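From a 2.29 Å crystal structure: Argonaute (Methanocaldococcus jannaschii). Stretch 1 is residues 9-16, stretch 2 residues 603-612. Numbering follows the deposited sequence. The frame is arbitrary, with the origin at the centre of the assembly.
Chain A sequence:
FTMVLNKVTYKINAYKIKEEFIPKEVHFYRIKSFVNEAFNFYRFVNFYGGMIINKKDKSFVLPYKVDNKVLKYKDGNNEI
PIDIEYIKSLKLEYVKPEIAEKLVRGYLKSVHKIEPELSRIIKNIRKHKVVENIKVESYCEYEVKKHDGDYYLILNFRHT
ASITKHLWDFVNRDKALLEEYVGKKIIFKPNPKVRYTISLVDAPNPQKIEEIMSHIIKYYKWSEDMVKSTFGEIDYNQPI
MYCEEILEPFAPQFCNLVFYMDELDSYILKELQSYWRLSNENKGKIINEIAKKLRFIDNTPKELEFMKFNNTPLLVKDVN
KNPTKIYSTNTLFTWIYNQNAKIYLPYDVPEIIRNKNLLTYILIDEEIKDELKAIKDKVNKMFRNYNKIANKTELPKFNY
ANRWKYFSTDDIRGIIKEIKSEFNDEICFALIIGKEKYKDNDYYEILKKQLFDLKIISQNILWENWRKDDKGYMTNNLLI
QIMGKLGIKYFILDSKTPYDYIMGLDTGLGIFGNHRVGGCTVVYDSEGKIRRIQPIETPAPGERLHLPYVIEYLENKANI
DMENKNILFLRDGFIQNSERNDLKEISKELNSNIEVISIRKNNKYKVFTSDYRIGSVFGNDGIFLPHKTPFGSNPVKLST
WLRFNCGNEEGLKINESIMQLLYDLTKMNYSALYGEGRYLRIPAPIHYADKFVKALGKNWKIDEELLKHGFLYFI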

ATOM      1  N   THR A   9       3.760  -3.998 -27.828  1.00 83.91           N
ATOM      2  CA  THR A   9       3.814  -5.410 -27.473  1.00 81.32           C
ATOM      3  C   THR A   9       4.925  -5.689 -26.465  1.00 83.89           C
ATOM      4  O   THR A   9       6.049  -5.228 -26.656  1.00 87.82           O
ATOM      5  CB  THR A   9       3.749  -6.278 -28.754  1.00 90.21           C
ATOM      6  OG1 THR A   9       3.641  -7.649 -28.406  1.00 86.54           O
ATOM      7  CG2 THR A   9       4.934  -6.068 -29.691  1.00 98.85           C
ATOM      8  N   TYR A  10       4.595  -6.375 -25.356  1.00 76.13           N
ATOM      9  CA  TYR A  10       5.532  -6.710 -24.274  1.00 74.41           C
ATOM     10  C   TYR A  10       5.245  -8.082 -23.705  1.00 76.41           C
ATOM     11  O   TYR A  10       4.088  -8.504 -23.670  1.00 75.61           O
ATOM     12  CB  TYR A  10       5.492  -5.670 -23.119  1.00 73.50           C
ATOM     13  CG  TYR A  10       6.122  -4.337 -23.449  1.00 77.51           C
ATOM     14  CD1 TYR A  10       7.452  -4.254 -23.853  1.00 83.35           C
ATOM     15  CD2 TYR A  10       5.397  -3.155 -23.347  1.00 77.63           C
ATOM     16  CE1 TYR A  10       8.028  -3.034 -24.204  1.00 86.70           C
ATOM     17  CE2 TYR A  10       5.974  -1.924 -23.658  1.00 80.98           C
ATOM     18  CZ  TYR A  10       7.288  -1.870 -24.095  1.00 93.01           C
ATOM     19  OH  TYR A  10       7.873  -0.668 -24.419  1.00 98.89           O
ATOM     20  N   LYS A  11       6.293  -8.752 -23.212  1.00 72.42           N
ATOM     21  CA  LYS A  11       6.219 -10.070 -22.590  1.00 70.61           C
ATOM     22  C   LYS A  11       5.843  -9.971 -21.107  1.00 73.22           C
ATOM     23  O   LYS A  11       6.330  -9.083 -20.398  1.00 73.82           O
ATOM     24  CB  LYS A  11       7.557 -10.818 -22.735  1.00 75.13           C
ATOM     25  CG  LYS A  11       7.932 -11.172 -24.168  1.00 88.57           C
ATOM     26  CD  LYS A  11       9.047 -10.281 -24.683  1.00104.59           C
ATOM     27  CE  LYS A  11       9.449 -10.653 -26.087  1.00126.03           C
ATOM     28  NZ  LYS A  11      10.369  -9.650 -26.684  1.00143.44           N
ATOM     29  N   ILE A  12       4.988 -10.903 -20.647  1.00 68.04           N
ATOM     30  CA  ILE A  12       4.551 -11.038 -19.252  1.00 65.64           C
ATOM     31  C   ILE A  12       4.879 -12.465 -18.779  1.00 67.59           C
ATOM     32  O   ILE A  12       5.083 -13.346 -19.612  1.00 66.58           O
ATOM     33  CB  ILE A  12       3.048 -10.640 -19.004  1.00 66.63           C
ATOM     34  CG1 ILE A  12       2.066 -11.486 -19.843  1.00 66.92           C
ATOM     35  CG2 ILE A  12       2.811  -9.138 -19.206  1.00 66.12           C
ATOM     36  CD1 ILE A  12       0.660 -11.648 -19.204  1.00 67.20           C
ATOM     37  N   ASN A  13       4.927 -12.689 -17.459  1.00 62.86           N
ATOM     38  CA  ASN A  13       5.231 -13.988 -16.851  1.00 63.40           C
ATOM     39  C   ASN A  13       4.052 -15.010 -16.897  1.00 67.97           C
ATOM     40  O   ASN A  13       3.767 -15.687 -15.901  1.00 66.82           O
ATOM     41  CB  ASN A  13       5.756 -13.782 -15.410  1.00 67.37           C
ATOM     42  CG  ASN A  13       4.751 -13.194 -14.436  1.00 76.38           C
ATOM     43  OD1 ASN A  13       3.825 -12.466 -14.798  1.00 63.47           O
ATOM     44  ND2 ASN A  13       4.890 -13.543 -13.181  1.00 68.34           N
ATOM     45  N   ALA A  14       3.392 -15.127 -18.060  1.00 65.76           N
ATOM     46  CA  ALA A  14       2.289 -16.074 -18.290  1.00 65.66           C
ATOM     47  C   ALA A  14       2.756 -17.106 -19.314  1.00 71.32           C
ATOM     48  O   ALA A  14       3.223 -16.727 -20.393  1.00 73.35           O
ATOM     49  CB  ALA A  14       1.054 -15.344 -18.802  1.00 65.74           C
ATOM     50  N   TYR A  15       2.690 -18.397 -18.958  1.00 67.19           N
ATOM     51  CA  TYR A  15       3.141 -19.481 -19.841  1.00 68.72           C
ATOM     52  C   TYR A  15       1.997 -20.459 -20.062  1.00 75.31           C
ATOM     53  O   TYR A  15       1.363 -20.891 -19.091  1.00 74.72           O
ATOM     54  CB  TYR A  15       4.377 -20.200 -19.260  1.00 70.56           C
ATOM     55  CG  TYR A  15       5.507 -19.260 -18.906  1.00 72.67           C
ATOM     56  CD1 TYR A  15       5.500 -18.545 -17.708  1.00 72.82           C
ATOM     57  CD2 TYR A  15       6.569 -19.054 -19.782  1.00 75.67           C
ATOM     58  CE1 TYR A  15       6.505 -17.629 -17.406  1.00 73.03           C
ATOM     59  CE2 TYR A  15       7.591 -18.154 -19.480  1.00 76.94           C
ATOM     60  CZ  TYR A  15       7.545 -17.434 -18.298  1.00 78.48           C
ATOM     61  OH  TYR A  15       8.527 -16.528 -18.011  1.00 79.05           O
ATOM     62  N   LYS A  16       1.735 -20.799 -21.343  1.00 73.25           N
ATOM     63  CA  LYS A  16       0.656 -21.687 -21.752  1.00 74.20           C
ATOM     64  C   LYS A  16       0.782 -23.078 -21.167  1.00 78.96           C
ATOM     65  O   LYS A  16       1.798 -23.743 -21.379  1.00 80.34           O
ATOM     66  CB  LYS A  16       0.514 -21.746 -23.291  1.00 79.07           C
ATOM     67  N   ASN A 603       0.708  -8.693  -6.143  1.00 53.85           N
ATOM     68  CA  ASN A 603       0.176  -9.626  -7.123  1.00 52.70           C
ATOM     69  C   ASN A 603       1.316 -10.424  -7.767  1.00 56.05           C
ATOM     70  O   ASN A 603       2.483 -10.158  -7.505  1.00 57.02           O
ATOM     71  CB  ASN A 603      -0.716  -8.893  -8.150  1.00 53.90           C
ATOM     72  CG  ASN A 603       0.031  -7.927  -9.043  1.00 67.45           C
ATOM     73  OD1 ASN A 603       0.510  -8.297 -10.108  1.00 60.55           O
ATOM     74  ND2 ASN A 603       0.149  -6.676  -8.624  1.00 53.77           N
ATOM     75  N   LYS A 604       0.970 -11.436  -8.544  1.00 53.59           N
ATOM     76  CA  LYS A 604       1.883 -12.377  -9.187  1.00 55.25           C
ATOM     77  C   LYS A 604       2.377 -11.980 -10.586  1.00 60.65           C
ATOM     78  O   LYS A 604       3.288 -12.635 -11.099  1.00 61.78           O
ATOM     79  CB  LYS A 604       1.241 -13.779  -9.210  1.00 58.09           C
ATOM     80  CG  LYS A 604       0.828 -14.254  -7.817  1.00 56.06           C
ATOM     81  CD  LYS A 604       0.255 -15.640  -7.892  1.00 58.79           C
ATOM     82  CE  LYS A 604       0.061 -16.294  -6.538  1.00 61.68           C
ATOM     83  NZ  LYS A 604      -1.110 -15.741  -5.824  1.00 66.96           N
ATOM     84  N   TYR A 605       1.794 -10.925 -11.203  1.00 57.20           N
ATOM     85  CA  TYR A 605       2.172 -10.477 -12.554  1.00 57.90           C
ATOM     86  C   TYR A 605       3.497  -9.770 -12.607  1.00 63.21           C
ATOM     87  O   TYR A 605       3.847  -9.049 -11.679  1.00 62.35           O
ATOM     88  CB  TYR A 605       1.109  -9.568 -13.200  1.00 58.23           C
ATOM     89  CG  TYR A 605      -0.196 -10.244 -13.561  1.00 59.91           C
ATOM     90  CD1 TYR A 605      -0.304 -11.031 -14.704  1.00 63.07           C
ATOM     91  CD2 TYR A 605      -1.352 -10.004 -12.827  1.00 59.62           C
ATOM     92  CE1 TYR A 605      -1.520 -11.601 -15.078  1.00 64.22           C
ATOM     93  CE2 TYR A 605      -2.566 -10.581 -13.179  1.00 60.62           C
ATOM     94  CZ  TYR A 605      -2.648 -11.380 -14.307  1.00 67.82           C
ATOM     95  OH  TYR A 605      -3.845 -11.952 -14.646  1.00 66.87           O
ATOM     96  N   LYS A 606       4.213  -9.942 -13.731  1.00 61.19           N
ATOM     97  CA  LYS A 606       5.483  -9.293 -14.042  1.00 61.30           C
ATOM     98  C   LYS A 606       5.485  -8.969 -15.513  1.00 66.14           C
ATOM     99  O   LYS A 606       5.143  -9.829 -16.322  1.00 66.57           O
ATOM    100  CB  LYS A 606       6.701 -10.206 -13.740  1.00 64.89           C
ATOM    101  CG  LYS A 606       7.009 -10.464 -12.274  1.00 75.47           C
ATOM    102  CD  LYS A 606       7.390  -9.197 -11.490  1.00 85.29           C
ATOM    103  CE  LYS A 606       7.239  -9.372  -9.990  1.00 89.66           C
ATOM    104  NZ  LYS A 606       5.836  -9.675  -9.570  1.00 89.63           N
ATOM    105  N   VAL A 607       5.887  -7.741 -15.864  1.00 64.51           N
ATOM    106  CA  VAL A 607       6.020  -7.291 -17.255  1.00 65.46           C
ATOM    107  C   VAL A 607       7.518  -7.189 -17.528  1.00 70.97           C
ATOM    108  O   VAL A 607       8.227  -6.458 -16.834  1.00 70.18           O
ATOM    109  CB  VAL A 607       5.266  -5.970 -17.573  1.00 68.37           C
ATOM    110  CG1 VAL A 607       5.163  -5.759 -19.082  1.00 69.67           C
ATOM    111  CG2 VAL A 607       3.876  -5.961 -16.943  1.00 66.04           C
ATOM    112  N   PHE A 608       8.009  -7.967 -18.507  1.00 69.11           N
ATOM    113  CA  PHE A 608       9.428  -8.016 -18.831  1.00 70.12           C
ATOM    114  C   PHE A 608       9.853  -6.793 -19.668  1.00 74.92           C
ATOM    115  O   PHE A 608      10.183  -6.925 -20.849  1.00 75.45           O
ATOM    116  CB  PHE A 608       9.797  -9.367 -19.491  1.00 72.86           C
ATOM    117  CG  PHE A 608       9.362 -10.646 -18.791  1.00 72.33           C
ATOM    118  CD1 PHE A 608       9.024 -10.646 -17.435  1.00 71.63           C
ATOM    119  CD2 PHE A 608       9.344 -11.859 -19.473  1.00 73.20           C
ATOM    120  CE1 PHE A 608       8.617 -11.822 -16.797  1.00 71.05           C
ATOM    121  CE2 PHE A 608       8.973 -13.040 -18.826  1.00 74.92           C
ATOM    122  CZ  PHE A 608       8.616 -13.015 -17.494  1.00 71.68           C
ATOM    123  N   THR A 609       9.800  -5.591 -19.039  1.00 70.98           N
ATOM    124  CA  THR A 609      10.156  -4.303 -19.646  1.00 72.09           C
ATOM    125  C   THR A 609      10.553  -3.218 -18.637  1.00 75.94           C
ATOM    126  O   THR A 609      10.118  -3.236 -17.483  1.00 74.43           O
ATOM    127  CB  THR A 609       9.032  -3.786 -20.577  1.00 74.74           C
ATOM    128  OG1 THR A 609       9.567  -2.706 -21.342  1.00 72.01           O
ATOM    129  CG2 THR A 609       7.773  -3.305 -19.812  1.00 69.99           C
ATOM    130  N   SER A 610      11.298  -2.222 -19.114  1.00 73.96           N
ATOM    131  CA  SER A 610      11.695  -1.063 -18.319  1.00 74.67           C
ATOM    132  C   SER A 610      10.797   0.132 -18.668  1.00 79.39           C
ATOM    133  O   SER A 610      10.906   1.193 -18.049  1.00 80.27           O
ATOM    134  CB  SER A 610      13.167  -0.732 -18.537  1.00 80.85           C
ATOM    135  OG  SER A 610      13.974  -1.798 -18.066  1.00 91.31           O
ATOM    136  N   ASP A 611       9.896  -0.057 -19.647  1.00 75.37           N
ATOM    137  CA  ASP A 611       8.925   0.953 -20.070  1.00 75.30           C
ATOM    138  C   ASP A 611       7.810   1.099 -19.005  1.00 75.70           C
ATOM    139  O   ASP A 611       7.590   0.197 -18.193  1.00 72.69           O
ATOM    140  CB  ASP A 611       8.358   0.615 -21.466  1.00 78.69           C
ATOM    141  CG  ASP A 611       7.551   1.719 -22.144  1.00 96.12           C
ATOM    142  OD1 ASP A 611       7.700   2.906 -21.745  1.00 98.39           O
ATOM    143  OD2 ASP A 611       6.766   1.398 -23.068  1.00102.90           O
ATOM    144  N   TYR A 612       7.154   2.259 -18.992  1.00 72.06           N
ATOM    145  CA  TYR A 612       6.148   2.643 -18.015  1.00 70.15           C
ATOM    146  C   TYR A 612       5.081   3.504 -18.680  1.00 73.34           C
ATOM    147  O   TYR A 612       5.220   3.820 -19.859  1.00 73.97           O
ATOM    148  CB  TYR A 612       6.821   3.393 -16.843  1.00 72.62           C
ATOM    149  CG  TYR A 612       7.487   4.697 -17.245  1.00 79.05           C
ATOM    150  CD1 TYR A 612       8.762   4.710 -17.808  1.00 83.09           C
ATOM    151  CD2 TYR A 612       6.843   5.918 -17.061  1.00 81.11           C
ATOM    152  CE1 TYR A 612       9.359   5.899 -18.217  1.00 87.45           C
ATOM    153  CE2 TYR A 612       7.433   7.115 -17.465  1.00 84.89           C
ATOM    154  CZ  TYR A 612       8.703   7.106 -18.016  1.00 97.11           C
ATOM    155  OH  TYR A 612       9.305   8.293 -18.366  1.00103.79           O
TER

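What does Tyr10 gain by pointing toward the second stretch? Its hydroxyl OH donates a hydrogen bond to OD2 of Asp611, 2.7 Å away and near the plane of the ring. Thr609 lies over one ring face: its CB sits 4.0 Å from the centroid of the Tyr10 ring, 24° off the normal, a CH-pi contact. At the base of the side chain, Tyr10 CB packs against Val607 CG1 at 4.1 Å. The side chain thus makes contacts at its polar tip, over one ring face and at its root.

How do the two backbones join? Lys11 CB lies 3.9 Å from CD2 of the Phe608 ring. The backbones run in roughly opposite directions, 157° apart, and a single beta bridge pairs Ile12 with Val607. Two hydrogen bonds flank that pair: Phe608 N donates to Lys11 O at 2.8 Å, and Asn13 N donates to Lys606 O at 3.1 Å. The same carbonyl also receives a CA-H...O contact, with Ile12 CA 3.2 Å from Lys606 O. Ile12 CB points away overall, yet the side chain still touches its partner, CG2 lying 4.0 Å from Val607 CG2. Ile12 C sits over one face of the Phe608 ring.

How does Asn13 make three hydrogen bonds when its CB points sideways? The end of its side chain comes nearer and uses both amide atoms on backbone groups. Asn13 OD1 accepts from Lys606 N at 2.8 Å, while Asn13 ND2 donates to Lys604 O at 2.8 Å with a nearly straight 171° angle. With its backbone N bonded to Lys606 O, the residue clasps a segment that has no regular secondary structure.

Where does the Phe608 ring rest beyond Ile12? Its CZ lies 3.6 Å from Asn13 CB. Farther along, Tyr15 OH meets the ring edge, 3.6 Å from Phe608 CZ.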